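Local atomic coordinates of serpin B3 (Homo sapiens, PDB entry 4ZK3), a protein that belongs to the serpin family of protease inhibitors, probably blocks cysteine proteases, and probably gives rise to the psoriasis-associated Pso p27. Residues F136-N148 with N161-V175. Numbering follows the deposited sequence.
Sequences FANAPEESRKKIN and NLIPEGNIGSNTTLV
Asn-148 and Ile-163 show how one side-chain amide can stand in for a neighbouring strand. OD1 of Asn-148 accepts from Ile-163 N at 2.8 Å, while ND2 of Asn-148 donates almost straight (174°) to Ile-163 O, a bond lying in the amide's own plane but rising above that of the carbonyl. The same oxygen takes a second, shorter bond of 2.7 Å from Arg-144 NH1, and here the guanidinium and the carbonyl plane both contain the bond. Arg-144 gets there by running extended from the helix, CG anti to the backbone N (chi1 -175°), and then bending at chi3. The NE/NH2 edge is gripped side-on by Glu-141 in a salt bridge, NE to OE1 and NH2 to OE2, which, with the NH1 bond, probably fixes the rotation of the guanidinium; CG of Glu-165 rests over one face, near the rim, 3.5 Å from Arg-144 NH2.

Round Phe-136 the contact is largely apolar. The ring receives CG2 of Thr-172 squarely over its centre, a CH-pi contact 3.7 Å from the centroid, while CG2 of Ile-168 and CG2 of Val-175 approach obliquely near CD1 and CZ. Ile-168 CG2 also meets Pro-140, 3.4 Å from its O, and Ile-147 CG2 touches Ile-163 CD1 at 3.7 Å. Helix 140-153 is helix F, and its return linker lies between it and sheet A: Ile-163 and Ile-168 rest on Ala-348 and Val-350 of strand 340-351, the inserted reactive-centre loop, consistent with a cleaved serpin. Apolar groups thus pack between helix and sheet, whereas Ile-163 has both N and O satisfied, probably fixing the linker's register; the arginine's charge, partly offset by Glu-141, would be expected to polarise that carbonyl.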
loop_
_atom_site.group_PDB
_atom_site.type_symbol
_atom_site.label_atom_id
_atom_site.label_comp_id
_atom_site.label_asym_id
_atom_site.label_seq_id
_atom_site.Cartn_x
_atom_site.Cartn_y
_atom_site.Cartn_z
ATOM N N PHE A 136 -27.006 2.571 8.172
ATOM C CA PHE A 136 -26.850 1.466 7.244
ATOM C C PHE A 136 -28.239 0.798 7.143
ATOM O O PHE A 136 -28.585 0.280 6.098
ATOM C CB PHE A 136 -25.826 0.368 7.692
ATOM C CG PHE A 136 -24.329 0.753 7.596
ATOM C CD1 PHE A 136 -23.756 1.152 6.400
ATOM C CD2 PHE A 136 -23.497 0.635 8.716
ATOM C CE1 PHE A 136 -22.400 1.473 6.312
ATOM C CE2 PHE A 136 -22.161 0.967 8.641
ATOM C CZ PHE A 136 -21.614 1.390 7.433
ATOM N N ALA A 137 -28.987 0.772 8.255
ATOM C CA ALA A 137 -30.225 -0.012 8.309
ATOM C C ALA A 137 -31.198 0.493 7.284
ATOM O O ALA A 137 -31.686 -0.274 6.482
ATOM C CB ALA A 137 -30.866 0.037 9.696
ATOM N N ASN A 138 -31.448 1.794 7.295
ATOM C CA ASN A 138 -32.422 2.348 6.386
ATOM C C ASN A 138 -31.853 3.012 5.167
ATOM O O ASN A 138 -32.612 3.391 4.316
ATOM C CB ASN A 138 -33.271 3.385 7.092
ATOM C CG ASN A 138 -33.757 2.907 8.431
ATOM O OD1 ASN A 138 -33.502 3.553 9.456
ATOM N ND2 ASN A 138 -34.377 1.759 8.448
ATOM N N ALA A 139 -30.540 3.176 5.057
ATOM C CA ALA A 139 -29.976 3.972 3.964
ATOM C C ALA A 139 -28.575 3.472 3.594
ATOM O O ALA A 139 -27.607 4.206 3.657
ATOM C CB ALA A 139 -29.977 5.425 4.393
ATOM N N PRO A 140 -28.491 2.194 3.214
ATOM C CA PRO A 140 -27.186 1.566 3.047
ATOM C C PRO A 140 -26.458 2.124 1.850
ATOM O O PRO A 140 -25.219 2.206 1.863
ATOM C CB PRO A 140 -27.510 0.099 2.816
ATOM C CG PRO A 140 -28.917 0.113 2.296
ATOM C CD PRO A 140 -29.597 1.257 2.978
ATOM N N GLU A 141 -27.220 2.520 0.824
ATOM C CA GLU A 141 -26.609 3.074 -0.374
ATOM C C GLU A 141 -26.027 4.466 -0.120
ATOM O O GLU A 141 -24.919 4.807 -0.528
ATOM C CB GLU A 141 -27.621 3.086 -1.518
ATOM C CG GLU A 141 -27.138 3.767 -2.758
ATOM C CD GLU A 141 -25.909 3.121 -3.352
ATOM O OE1 GLU A 141 -25.608 1.895 -3.150
ATOM O OE2 GLU A 141 -25.235 3.901 -4.042
ATOM N N GLU A 142 -26.761 5.258 0.617
ATOM C CA GLU A 142 -26.375 6.619 0.869
ATOM C C GLU A 142 -25.214 6.579 1.913
ATOM O O GLU A 142 -24.337 7.434 1.934
ATOM C CB GLU A 142 -27.621 7.408 1.307
ATOM C CG GLU A 142 -28.924 6.548 1.575
ATOM C CD GLU A 142 -29.496 5.613 0.417
ATOM O OE1 GLU A 142 -29.793 4.370 0.623
ATOM O OE2 GLU A 142 -29.678 6.126 -0.734
ATOM N N SER A 143 -25.218 5.567 2.766
ATOM C CA SER A 143 -24.142 5.348 3.710
ATOM C C SER A 143 -22.839 5.008 2.946
ATOM O O SER A 143 -21.814 5.618 3.207
ATOM C CB SER A 143 -24.539 4.219 4.684
ATOM O OG SER A 143 -25.510 4.688 5.605
ATOM N N ARG A 144 -22.923 4.071 2.008
ATOM C CA ARG A 144 -21.808 3.732 1.064
ATOM C C ARG A 144 -21.196 5.004 0.477
ATOM O O ARG A 144 -19.966 5.243 0.561
ATOM C CB ARG A 144 -22.265 2.752 -0.016
ATOM C CG ARG A 144 -21.176 2.253 -0.968
ATOM C CD ARG A 144 -21.755 1.321 -2.021
ATOM N NE ARG A 144 -22.471 2.076 -3.052
ATOM C CZ ARG A 144 -21.907 2.681 -4.087
ATOM N NH1 ARG A 144 -20.595 2.615 -4.311
ATOM N NH2 ARG A 144 -22.666 3.372 -4.903
ATOM N N LYS A 145 -22.043 5.885 -0.044
ATOM C CA LYS A 145 -21.542 7.091 -0.688
ATOM C C LYS A 145 -20.928 8.041 0.271
ATOM O O LYS A 145 -19.963 8.704 -0.041
ATOM C CB LYS A 145 -22.631 7.799 -1.513
ATOM C CG LYS A 145 -23.121 6.923 -2.651
ATOM C CD LYS A 145 -24.124 7.659 -3.499
ATOM C CE LYS A 145 -24.736 6.726 -4.515
ATOM N NZ LYS A 145 -25.099 7.464 -5.756
ATOM N N LYS A 146 -21.467 8.145 1.458
ATOM C CA LYS A 146 -20.794 8.956 2.482
ATOM C C LYS A 146 -19.375 8.440 2.841
ATOM O O LYS A 146 -18.475 9.235 3.042
ATOM C CB LYS A 146 -21.624 8.970 3.749
ATOM C CG LYS A 146 -21.151 9.915 4.830
ATOM C CD LYS A 146 -22.237 10.140 5.896
ATOM C CE LYS A 146 -23.643 9.723 5.396
ATOM N NZ LYS A 146 -24.750 10.155 6.293
ATOM N N ILE A 147 -19.188 7.125 2.894
ATOM C CA ILE A 147 -17.841 6.571 3.276
ATOM C C ILE A 147 -16.853 6.881 2.119
ATOM O O ILE A 147 -15.753 7.390 2.354
ATOM C CB ILE A 147 -17.949 5.072 3.525
ATOM C CG1 ILE A 147 -18.770 4.844 4.828
ATOM C CG2 ILE A 147 -16.595 4.387 3.661
ATOM C CD1 ILE A 147 -19.358 3.441 4.921
ATOM N N ASN A 148 -17.288 6.563 0.903
ATOM C CA ASN A 148 -16.540 6.838 -0.322
ATOM C C ASN A 148 -16.125 8.329 -0.390
ATOM O O ASN A 148 -14.994 8.627 -0.772
ATOM C CB ASN A 148 -17.292 6.334 -1.571
ATOM C CG ASN A 148 -17.294 4.821 -1.724
ATOM O OD1 ASN A 148 -16.541 4.084 -1.108
ATOM N ND2 ASN A 148 -18.176 4.344 -2.551
ATOM N N ASN A 161 -14.901 6.084 -5.129
ATOM C CA ASN A 161 -15.742 4.897 -5.200
ATOM C C ASN A 161 -15.046 3.648 -4.565
ATOM O O ASN A 161 -15.119 2.520 -5.064
ATOM C CB ASN A 161 -16.263 4.668 -6.634
ATOM C CG ASN A 161 -17.471 3.718 -6.685
ATOM O OD1 ASN A 161 -17.432 2.661 -7.305
ATOM N ND2 ASN A 161 -18.556 4.113 -6.052
ATOM N N LEU A 162 -14.375 3.854 -3.444
ATOM C CA LEU A 162 -13.607 2.772 -2.833
ATOM C C LEU A 162 -14.438 1.502 -2.700
ATOM O O LEU A 162 -13.967 0.442 -3.026
ATOM C CB LEU A 162 -13.076 3.215 -1.448
ATOM C CG LEU A 162 -12.394 2.065 -0.659
ATOM C CD1 LEU A 162 -11.137 1.523 -1.368
ATOM C CD2 LEU A 162 -12.121 2.537 0.760
ATOM N N ILE A 163 -15.686 1.665 -2.230
ATOM C CA ILE A 163 -16.588 0.567 -1.969
ATOM C C ILE A 163 -17.704 0.590 -3.063
ATOM O O ILE A 163 -18.588 1.445 -3.019
ATOM C CB ILE A 163 -17.241 0.651 -0.594
ATOM C CG1 ILE A 163 -16.201 0.735 0.567
ATOM C CG2 ILE A 163 -18.090 -0.591 -0.375
ATOM C CD1 ILE A 163 -16.863 1.106 1.868
ATOM N N PRO A 164 -17.616 -0.317 -4.047
ATOM C CA PRO A 164 -18.632 -0.355 -5.091
ATOM C C PRO A 164 -19.959 -0.949 -4.589
ATOM O O PRO A 164 -20.030 -1.488 -3.475
ATOM C CB PRO A 164 -17.988 -1.237 -6.177
ATOM C CG PRO A 164 -16.508 -1.121 -5.936
ATOM C CD PRO A 164 -16.464 -1.164 -4.421
ATOM N N GLU A 165 -21.005 -0.823 -5.400
ATOM C CA GLU A 165 -22.335 -1.275 -5.005
ATOM C C GLU A 165 -22.178 -2.744 -4.853
ATOM O O GLU A 165 -21.312 -3.338 -5.479
ATOM C CB GLU A 165 -23.338 -1.006 -6.121
ATOM C CG GLU A 165 -23.312 0.426 -6.627
ATOM C CD GLU A 165 -24.262 0.623 -7.772
ATOM O OE1 GLU A 165 -23.772 0.924 -8.893
ATOM O OE2 GLU A 165 -25.489 0.435 -7.514
ATOM N N GLY A 166 -22.995 -3.353 -4.026
ATOM C CA GLY A 166 -22.895 -4.768 -3.814
ATOM C C GLY A 166 -22.277 -5.066 -2.477
ATOM O O GLY A 166 -22.517 -6.106 -1.912
ATOM N N ASN A 167 -21.503 -4.149 -1.919
ATOM C CA ASN A 167 -20.720 -4.530 -0.707
ATOM C C ASN A 167 -21.344 -4.089 0.609
ATOM O O ASN A 167 -21.000 -4.646 1.626
ATOM C CB ASN A 167 -19.268 -4.012 -0.831
ATOM C CG ASN A 167 -18.516 -4.648 -1.999
ATOM O OD1 ASN A 167 -18.393 -4.046 -3.064
ATOM N ND2 ASN A 167 -18.001 -5.838 -1.809
ATOM N N ILE A 168 -22.175 -3.044 0.591
ATOM C CA ILE A 168 -22.897 -2.522 1.749
ATOM C C ILE A 168 -24.420 -2.822 1.583
ATOM O O ILE A 168 -24.969 -2.641 0.502
ATOM C CB ILE A 168 -22.744 -0.989 1.913
ATOM C CG1 ILE A 168 -21.288 -0.557 2.082
ATOM C CG2 ILE A 168 -23.543 -0.509 3.092
ATOM C CD1 ILE A 168 -20.545 -1.497 2.991
ATOM N N GLY A 169 -25.065 -3.227 2.675
ATOM C CA GLY A 169 -26.481 -3.634 2.713
ATOM C C GLY A 169 -27.144 -3.138 3.990
ATOM O O GLY A 169 -26.476 -2.538 4.859
ATOM N N SER A 170 -28.454 -3.346 4.140
ATOM C CA SER A 170 -29.154 -2.798 5.340
ATOM C C SER A 170 -28.812 -3.625 6.565
ATOM O O SER A 170 -29.048 -3.213 7.706
ATOM C CB SER A 170 -30.662 -2.778 5.138
ATOM O OG SER A 170 -31.018 -4.088 4.788
ATOM N N ASN A 171 -28.247 -4.807 6.351
ATOM C CA ASN A 171 -27.727 -5.544 7.480
ATOM C C ASN A 171 -26.204 -5.227 7.874
ATOM O O ASN A 171 -25.668 -5.816 8.790
ATOM C CB ASN A 171 -27.946 -7.011 7.221
ATOM C CG ASN A 171 -27.158 -7.479 6.047
ATOM O OD1 ASN A 171 -26.920 -6.704 5.087
ATOM N ND2 ASN A 171 -26.700 -8.718 6.115
ATOM N N THR A 172 -25.564 -4.263 7.217
ATOM C CA THR A 172 -24.158 -3.892 7.520
ATOM C C THR A 172 -24.098 -3.206 8.836
ATOM O O THR A 172 -24.899 -2.334 9.098
ATOM C CB THR A 172 -23.586 -2.996 6.405
ATOM O OG1 THR A 172 -23.431 -3.807 5.245
ATOM C CG2 THR A 172 -22.194 -2.460 6.742
ATOM N N THR A 173 -23.170 -3.603 9.719
ATOM C CA THR A 173 -23.054 -2.866 10.977
ATOM C C THR A 173 -21.729 -2.108 11.210
ATOM O O THR A 173 -21.689 -1.251 12.086
ATOM C CB THR A 173 -23.339 -3.767 12.178
ATOM O OG1 THR A 173 -22.449 -4.887 12.141
ATOM C CG2 THR A 173 -24.825 -4.166 12.173
ATOM N N LEU A 174 -20.697 -2.425 10.418
ATOM C CA LEU A 174 -19.321 -1.947 10.613
ATOM C C LEU A 174 -18.602 -1.838 9.251
ATOM O O LEU A 174 -18.595 -2.769 8.489
ATOM C CB LEU A 174 -18.599 -2.965 11.514
ATOM C CG LEU A 174 -17.072 -2.915 11.535
ATOM C CD1 LEU A 174 -16.475 -2.756 12.915
ATOM C CD2 LEU A 174 -16.501 -4.157 10.912
ATOM N N VAL A 175 -18.038 -0.673 8.960
ATOM C CA VAL A 175 -16.997 -0.533 7.925
ATOM C C VAL A 175 -15.780 0.184 8.572
ATOM O O VAL A 175 -15.869 1.303 9.095
ATOM C CB VAL A 175 -17.471 0.268 6.722
ATOM C CG1 VAL A 175 -16.354 0.466 5.684
ATOM C CG2 VAL A 175 -18.710 -0.396 6.086
HETATM O O HOH W 1 -26.253 3.210 -6.413
HETATM O O HOH W 2 -13.579 6.755 -2.286
#